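Local atomic coordinates of phosphodiesterase (Trypanosoma brucei brucei, PDB entry 5H2Q), a protein that belongs to the cyclic nucleotide phosphodiesterase family, an all-helical fold of the HD superfamily that carries a metal site and a ligand pocket. Residues 297-302 with 326-331; 305-310 with 319-324. All coordinates share one frame; numbering follows the deposited sequence.

Contact 1 (297-302 with 326-331). With LLI ((4~{a}~{S},8~{a}~{R})-2-cycloheptyl-4-[4-methoxy-3-[2-(2-oxidanylideneimidazolidin-1-yl)ethoxy]phenyl]-4~{a},5,8,8~{a}-tetrahydrophthalazin-1-one), chain E.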
loop_
_atom_site.group_PDB
_atom_site.type_symbol
_atom_site.label_atom_id
_atom_site.label_comp_id
_atom_site.label_asym_id
_atom_site.label_seq_id
_atom_site.Cartn_x
_atom_site.Cartn_y
_atom_site.Cartn_z
ATOM N N PHE A 297 15.236 9.001 -4.503
ATOM C CA PHE A 297 14.241 7.937 -4.367
ATOM C C PHE A 297 13.954 7.282 -5.728
ATOM O O PHE A 297 14.018 6.061 -5.846
ATOM C CB PHE A 297 12.954 8.473 -3.711
ATOM C CG PHE A 297 11.915 7.407 -3.439
ATOM C CD1 PHE A 297 12.206 6.313 -2.628
ATOM C CD2 PHE A 297 10.639 7.502 -3.987
ATOM C CE1 PHE A 297 11.246 5.319 -2.390
ATOM C CE2 PHE A 297 9.679 6.512 -3.746
ATOM C CZ PHE A 297 9.990 5.430 -2.944
ATOM N N ILE A 298 13.749 8.096 -6.759
ATOM C CA ILE A 298 13.541 7.599 -8.124
ATOM C C ILE A 298 14.793 6.850 -8.662
ATOM O O ILE A 298 14.692 5.682 -9.046
ATOM C CB ILE A 298 13.066 8.756 -9.027
ATOM C CG1 ILE A 298 11.612 9.138 -8.669
ATOM C CG2 ILE A 298 13.197 8.412 -10.520
ATOM C CD1 ILE A 298 11.144 10.531 -9.070
ATOM N N ASP A 299 15.993 7.496 -8.595
ATOM C CA ASP A 299 17.220 6.914 -9.144
ATOM C C ASP A 299 17.655 5.596 -8.551
ATOM O O ASP A 299 18.010 4.692 -9.306
ATOM C CB ASP A 299 18.386 7.922 -9.050
ATOM C CG ASP A 299 18.276 9.096 -10.010
ATOM O OD1 ASP A 299 17.379 9.076 -10.880
ATOM O OD2 ASP A 299 19.106 10.018 -9.912
ATOM N N PHE A 300 17.662 5.486 -7.223
ATOM C CA PHE A 300 18.141 4.294 -6.532
ATOM C C PHE A 300 17.054 3.309 -6.147
ATOM O O PHE A 300 17.375 2.170 -5.786
ATOM C CB PHE A 300 18.975 4.694 -5.301
ATOM C CG PHE A 300 20.229 5.455 -5.667
ATOM C CD1 PHE A 300 21.387 4.780 -6.039
ATOM C CD2 PHE A 300 20.234 6.848 -5.696
ATOM C CE1 PHE A 300 22.539 5.485 -6.411
ATOM C CE2 PHE A 300 21.386 7.552 -6.077
ATOM C CZ PHE A 300 22.529 6.863 -6.428
ATOM N N VAL A 301 15.773 3.729 -6.189
ATOM C CA VAL A 301 14.703 2.801 -5.818
ATOM C C VAL A 301 13.642 2.609 -6.941
ATOM O O VAL A 301 13.597 1.538 -7.542
ATOM C CB VAL A 301 14.038 3.132 -4.443
ATOM C CG1 VAL A 301 12.976 2.099 -4.082
ATOM C CG2 VAL A 301 15.079 3.220 -3.329
ATOM N N ALA A 302 12.781 3.617 -7.163
ATOM C CA ALA A 302 11.593 3.548 -8.026
ATOM C C ALA A 302 11.857 3.273 -9.504
ATOM O O ALA A 302 11.291 2.312 -10.044
ATOM C CB ALA A 302 10.757 4.803 -7.869
ATOM N N SER A 326 9.064 11.750 -16.086
ATOM C CA SER A 326 8.387 13.046 -16.225
ATOM C C SER A 326 8.446 13.858 -14.932
ATOM O O SER A 326 8.650 15.077 -14.969
ATOM C CB SER A 326 6.926 12.835 -16.602
ATOM O OG SER A 326 6.247 14.068 -16.781
ATOM N N ASN A 327 8.212 13.178 -13.794
ATOM C CA ASN A 327 8.264 13.793 -12.477
ATOM C C ASN A 327 9.720 14.022 -12.078
ATOM O O ASN A 327 10.010 15.042 -11.454
ATOM C CB ASN A 327 7.534 12.926 -11.441
ATOM C CG ASN A 327 6.031 12.862 -11.636
ATOM O OD1 ASN A 327 5.370 13.839 -12.023
ATOM N ND2 ASN A 327 5.432 11.737 -11.263
ATOM N N ARG A 328 10.626 13.085 -12.440
ATOM C CA ARG A 328 12.053 13.176 -12.120
ATOM C C ARG A 328 12.667 14.381 -12.810
ATOM O O ARG A 328 13.447 15.102 -12.186
ATOM C CB ARG A 328 12.807 11.890 -12.489
ATOM C CG ARG A 328 14.221 11.824 -11.912
ATOM C CD ARG A 328 15.215 11.251 -12.900
ATOM N NE ARG A 328 16.578 11.264 -12.368
ATOM C CZ ARG A 328 17.447 12.256 -12.546
ATOM N NH1 ARG A 328 17.106 13.329 -13.250
ATOM N NH2 ARG A 328 18.663 12.182 -12.023
ATOM N N ALA A 329 12.259 14.630 -14.074
ATOM C CA ALA A 329 12.712 15.772 -14.868
ATOM C C ALA A 329 12.074 17.043 -14.340
ATOM O O ALA A 329 12.713 18.094 -14.373
ATOM C CB ALA A 329 12.353 15.571 -16.320
ATOM N N GLN A 330 10.838 16.945 -13.807
ATOM C CA GLN A 330 10.178 18.087 -13.188
ATOM C C GLN A 330 10.849 18.486 -11.864
ATOM O O GLN A 330 11.005 19.683 -11.612
ATOM C CB GLN A 330 8.663 17.876 -13.029
ATOM C CG GLN A 330 7.828 18.693 -14.011
ATOM C CD GLN A 330 8.243 20.147 -14.034
ATOM O OE1 GLN A 330 8.058 20.894 -13.069
ATOM N NE2 GLN A 330 8.886 20.555 -15.114
ATOM N N TRP A 331 11.293 17.502 -11.044
ATOM C CA TRP A 331 11.992 17.822 -9.795
ATOM C C TRP A 331 13.357 18.462 -10.097
ATOM O O TRP A 331 13.776 19.353 -9.364
ATOM C CB TRP A 331 12.146 16.606 -8.880
ATOM C CG TRP A 331 10.870 16.113 -8.265
ATOM C CD1 TRP A 331 10.309 14.882 -8.437
ATOM C CD2 TRP A 331 10.035 16.805 -7.321
ATOM N NE1 TRP A 331 9.164 14.774 -7.690
ATOM C CE2 TRP A 331 8.985 15.926 -6.970
ATOM C CE3 TRP A 331 10.073 18.083 -6.728
ATOM C CZ2 TRP A 331 7.979 16.286 -6.068
ATOM C CZ3 TRP A 331 9.088 18.427 -5.815
ATOM C CH2 TRP A 331 8.053 17.538 -5.497
HETATM C C2 LLI E . 9.550 8.497 -0.451
HETATM C C3 LLI E . 8.225 8.724 -0.881
HETATM O O1 LLI E . 10.445 9.512 -0.691
HETATM C C12 LLI E . 8.138 4.190 1.748
HETATM C C14 LLI E . 8.546 3.658 3.146
HETATM C C15 LLI E . 10.002 3.208 3.218
HETATM C C16 LLI E . 8.160 3.061 0.705
HETATM C C17 LLI E . 7.540 1.782 1.215
HETATM C C18 LLI E . 7.590 2.539 3.591
HETATM C C19 LLI E . 7.393 1.506 2.511
HETATM C C21 LLI E . 12.292 3.750 2.358
HETATM C C22 LLI E . 13.054 5.016 2.912
HETATM C C23 LLI E . 12.705 3.360 0.904
HETATM C C24 LLI E . 14.581 4.957 2.986
HETATM C C25 LLI E . 14.173 3.065 0.600
HETATM C C26 LLI E . 15.074 4.299 0.464
HETATM C C27 LLI E . 15.327 5.209 1.677
HETATM C C28 LLI E . 11.809 9.314 -0.289
HETATM C C29 LLI E . 12.536 10.597 -0.568
HETATM C C4 LLI E . 9.852 7.353 0.275
HETATM C C5 LLI E . 7.228 7.810 -0.554
HETATM C C6 LLI E . 8.852 6.436 0.597
HETATM C C7 LLI E . 7.545 6.680 0.182
HETATM O O8 LLI E . 8.029 9.858 -1.623
HETATM C C9 LLI E . 6.682 10.262 -1.885
HETATM C C10 LLI E . 9.189 5.224 1.381
HETATM N N11 LLI E . 10.458 5.115 1.735
HETATM N N13 LLI E . 10.843 4.016 2.457
HETATM O O20 LLI E . 10.372 2.238 3.861
HETATM N N30 LLI E . 12.307 11.626 0.460
HETATM C C31 LLI E . 12.319 11.324 1.894
HETATM C C32 LLI E . 11.695 12.825 0.217
HETATM C C33 LLI E . 11.994 12.675 2.521
HETATM N N34 LLI E . 11.498 13.444 1.391
HETATM O O35 LLI E . 11.427 13.267 -0.892
#
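R328 grips D299 side-on with two nitrogens, one to each carboxylate oxygen. R328 NE donates to D299 OD1 at 2.8 Å, and the bond is straight at 179°. R328 NH2 donates to D299 OD2 at 3.1 Å, at 161°. Both oxygens use the syn lone pair. The carboxylate and guanidinium planes lie only 20° apart, so the salt bridge is nearly flat. Two parallel bonds of this kind restrict rotation of both groups. NH1 of R328 has a second acid, E332, one helical turn on.

The aliphatic part of R328 does separate work. R328 CG sits 3.8 Å from I298 CG2, the branch that lies anti to the backbone N of I298. I298 CD1 lies against R328 CB and reaches W331 CD1 more loosely, at 4.5 Å.

On helix 290-312 the chain makes a wider pi-type turn here. O of F297 accepts from both V301 N and A302 N, which come from opposite faces of its carbonyl plane. F297 and V301 belong to the ligand pocket and take no part in the contact with 326-331. The substituted phenyl ring of LLI lies over one face of the F297 ring, with F297 CE1 3.6 Å from LLI C4. V301 CG2 touches the cycloheptyl ring at LLI C26, 3.9 Å away.

The two segments run roughly antiparallel, with axes 11.0 Å apart. Helix 250-274 packs on 318-334 beside them: F250 meets the W331 ring and also touches N327. N327 ND2 is hydrogen-bonded to O of V246 and of K248, in the loop before that helix.

Contact 2 (305-310 with 319-324)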
loop_
_atom_site.group_PDB
_atom_site.type_symbol
_atom_site.label_atom_id
_atom_site.label_comp_id
_atom_site.label_asym_id
_atom_site.label_seq_id
_atom_site.Cartn_x
_atom_site.Cartn_y
_atom_site.Cartn_z
ATOM N N PHE A 305 13.228 -0.304 -10.206
ATOM C CA PHE A 305 12.161 -1.260 -9.899
ATOM C C PHE A 305 11.123 -1.360 -11.047
ATOM O O PHE A 305 10.860 -2.466 -11.520
ATOM C CB PHE A 305 11.483 -0.902 -8.561
ATOM C CG PHE A 305 10.291 -1.764 -8.219
ATOM C CD1 PHE A 305 10.458 -2.998 -7.611
ATOM C CD2 PHE A 305 9.001 -1.352 -8.543
ATOM C CE1 PHE A 305 9.350 -3.789 -7.277
ATOM C CE2 PHE A 305 7.892 -2.142 -8.211
ATOM C CZ PHE A 305 8.075 -3.350 -7.577
ATOM N N PHE A 306 10.537 -0.228 -11.465
ATOM C CA PHE A 306 9.485 -0.248 -12.492
ATOM C C PHE A 306 10.032 -0.613 -13.861
ATOM O O PHE A 306 9.417 -1.416 -14.554
ATOM C CB PHE A 306 8.714 1.059 -12.548
ATOM C CG PHE A 306 7.743 1.236 -11.395
ATOM C CD1 PHE A 306 6.513 0.582 -11.392
ATOM C CD2 PHE A 306 8.033 2.104 -10.351
ATOM C CE1 PHE A 306 5.601 0.775 -10.340
ATOM C CE2 PHE A 306 7.125 2.288 -9.294
ATOM C CZ PHE A 306 5.904 1.646 -9.315
ATOM N N GLN A 307 11.204 -0.064 -14.238
ATOM C CA GLN A 307 11.805 -0.410 -15.529
ATOM C C GLN A 307 12.023 -1.923 -15.656
ATOM O O GLN A 307 11.655 -2.492 -16.682
ATOM C CB GLN A 307 13.134 0.375 -15.742
ATOM C CG GLN A 307 13.796 0.177 -17.117
ATOM C CD GLN A 307 13.050 0.890 -18.217
ATOM O OE1 GLN A 307 13.138 2.114 -18.377
ATOM N NE2 GLN A 307 12.285 0.138 -18.996
ATOM N N LYS A 308 12.590 -2.564 -14.613
ATOM C CA LYS A 308 12.928 -3.990 -14.573
ATOM C C LYS A 308 11.686 -4.891 -14.598
ATOM O O LYS A 308 11.694 -5.924 -15.280
ATOM C CB LYS A 308 13.808 -4.333 -13.365
ATOM C CG LYS A 308 15.251 -3.804 -13.451
ATOM C CD LYS A 308 15.969 -3.998 -12.106
ATOM C CE LYS A 308 17.416 -3.552 -12.120
ATOM N NZ LYS A 308 18.044 -3.712 -10.775
ATOM N N ILE A 309 10.639 -4.527 -13.822
ATOM C CA ILE A 309 9.446 -5.370 -13.794
ATOM C C ILE A 309 8.658 -5.247 -15.109
ATOM O O ILE A 309 8.135 -6.270 -15.562
ATOM C CB ILE A 309 8.564 -5.212 -12.515
ATOM C CG1 ILE A 309 7.813 -3.864 -12.505
ATOM C CG2 ILE A 309 9.406 -5.454 -11.243
ATOM C CD1 ILE A 309 6.861 -3.631 -11.272
ATOM N N VAL A 310 8.623 -4.038 -15.726
ATOM C CA VAL A 310 7.964 -3.754 -17.011
ATOM C C VAL A 310 8.677 -4.551 -18.118
ATOM O O VAL A 310 8.025 -5.302 -18.836
ATOM C CB VAL A 310 7.828 -2.237 -17.357
ATOM C CG1 VAL A 310 7.382 -2.029 -18.803
ATOM C CG2 VAL A 310 6.861 -1.529 -16.406
ATOM N N TRP A 319 3.501 2.875 -18.553
ATOM C CA TRP A 319 3.191 4.253 -18.161
ATOM C C TRP A 319 3.868 4.658 -16.837
ATOM O O TRP A 319 4.101 5.862 -16.618
ATOM C CB TRP A 319 1.666 4.496 -18.089
ATOM C CG TRP A 319 1.044 4.181 -16.746
ATOM C CD1 TRP A 319 1.049 4.975 -15.636
ATOM C CD2 TRP A 319 0.339 2.982 -16.379
ATOM N NE1 TRP A 319 0.414 4.338 -14.592
ATOM C CE2 TRP A 319 -0.058 3.128 -15.029
ATOM C CE3 TRP A 319 -0.010 1.802 -17.066
ATOM C CZ2 TRP A 319 -0.791 2.139 -14.351
ATOM C CZ3 TRP A 319 -0.729 0.818 -16.391
ATOM C CH2 TRP A 319 -1.097 0.983 -15.046
ATOM N N THR A 320 4.081 3.669 -15.933
ATOM C CA THR A 320 4.689 3.894 -14.602
ATOM C C THR A 320 6.125 4.406 -14.801
ATOM O O THR A 320 6.525 5.374 -14.157
ATOM C CB THR A 320 4.638 2.652 -13.694
ATOM O OG1 THR A 320 5.383 1.584 -14.254
ATOM C CG2 THR A 320 3.217 2.211 -13.334
ATOM N N VAL A 321 6.859 3.785 -15.749
ATOM C CA VAL A 321 8.223 4.176 -16.151
ATOM C C VAL A 321 8.199 5.624 -16.711
ATOM O O VAL A 321 8.978 6.474 -16.256
ATOM C CB VAL A 321 8.828 3.162 -17.168
ATOM C CG1 VAL A 321 10.168 3.650 -17.720
ATOM C CG2 VAL A 321 8.971 1.771 -16.555
ATOM N N ASP A 322 7.284 5.908 -17.662
ATOM C CA ASP A 322 7.155 7.221 -18.302
ATOM C C ASP A 322 6.859 8.363 -17.327
ATOM O O ASP A 322 7.474 9.429 -17.435
ATOM C CB ASP A 322 6.086 7.202 -19.426
ATOM C CG ASP A 322 6.241 6.157 -20.525
ATOM O OD1 ASP A 322 7.324 5.538 -20.619
ATOM O OD2 ASP A 322 5.268 5.951 -21.286
ATOM N N ARG A 323 5.882 8.170 -16.413
ATOM C CA ARG A 323 5.503 9.220 -15.470
ATOM C C ARG A 323 6.574 9.498 -14.432
ATOM O O ARG A 323 6.719 10.647 -14.036
ATOM C CB ARG A 323 4.169 8.930 -14.808
ATOM C CG ARG A 323 3.233 10.123 -14.893
ATOM C CD ARG A 323 2.385 10.053 -16.152
ATOM N NE ARG A 323 0.957 10.110 -15.856
ATOM C CZ ARG A 323 0.268 9.143 -15.254
ATOM N NH1 ARG A 323 0.876 8.033 -14.853
ATOM N NH2 ARG A 323 -1.025 9.289 -15.025
ATOM N N THR A 324 7.339 8.456 -14.041
ATOM C CA THR A 324 8.453 8.503 -13.081
ATOM C C THR A 324 9.533 9.448 -13.631
ATOM O O THR A 324 9.968 10.346 -12.903
ATOM C CB THR A 324 8.924 7.051 -12.744
ATOM O OG1 THR A 324 7.885 6.378 -12.020
ATOM C CG2 THR A 324 10.191 6.999 -11.910
#
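This contact belongs to the antiparallel helical hairpin formed by helices 290-312 and 318-334. The short segments cross at -155°, with axes 8.9 Å apart. No hydrogen bond joins them, and the helices meet by van der Waals packing, partly of side chain on backbone. F306 and T320 meet at about a right angle, with F306 CD1 3.2 Å from T320 OG1. That hydroxyl sits between the backbone N and the carbonyl carbon (chi1 63°), and is hydrogen-bonded to M317 O. F306 CD1 also lies 3.6 Å from T320 CB.

V321 touches F306, Q307 and V310. V321 CG2 packs on the backbone of F306 and Q307 and lies 3.9 Å from V310 CG2. V321 CG1 touches Q307 OE1 at 3.4 Å. The Q307 chain bends at chi2 (73°), and its NE2 is hydrogen-bonded to D311.

Within helix 318-334, T324 OG1 donates to T320 O at 2.7 Å. T324 N reaches the same oxygen from the opposite face of the carbonyl.

F305 lies over the centre of one F306 ring face through CD2. Helix 227-242 packs beside 305-310, where A240 touches both phenylalanines. Helix 207-217 touches F305, K308 and I309.

Both contacts join helices 290-312 and 318-334, at successive levels of one hairpin. Contact 2 lies nearer the turn between them, and contact 1 farther along. Their centres are 11 Å apart, and I298 CG2 of contact 1 packs on T324 CG2 of contact 2 at 3.6 Å. The helices are closer at contact 2, where most touching residues are buried and the joining is by packing alone. At contact 1 the axes stand farther apart, and a long arginine spans the wider gap to an acid in a partly exposed salt bridge. Contact 1 also includes pocket residues that touch LLI, whereas the F306 side chain of contact 2 is about 10 Å from that ligand.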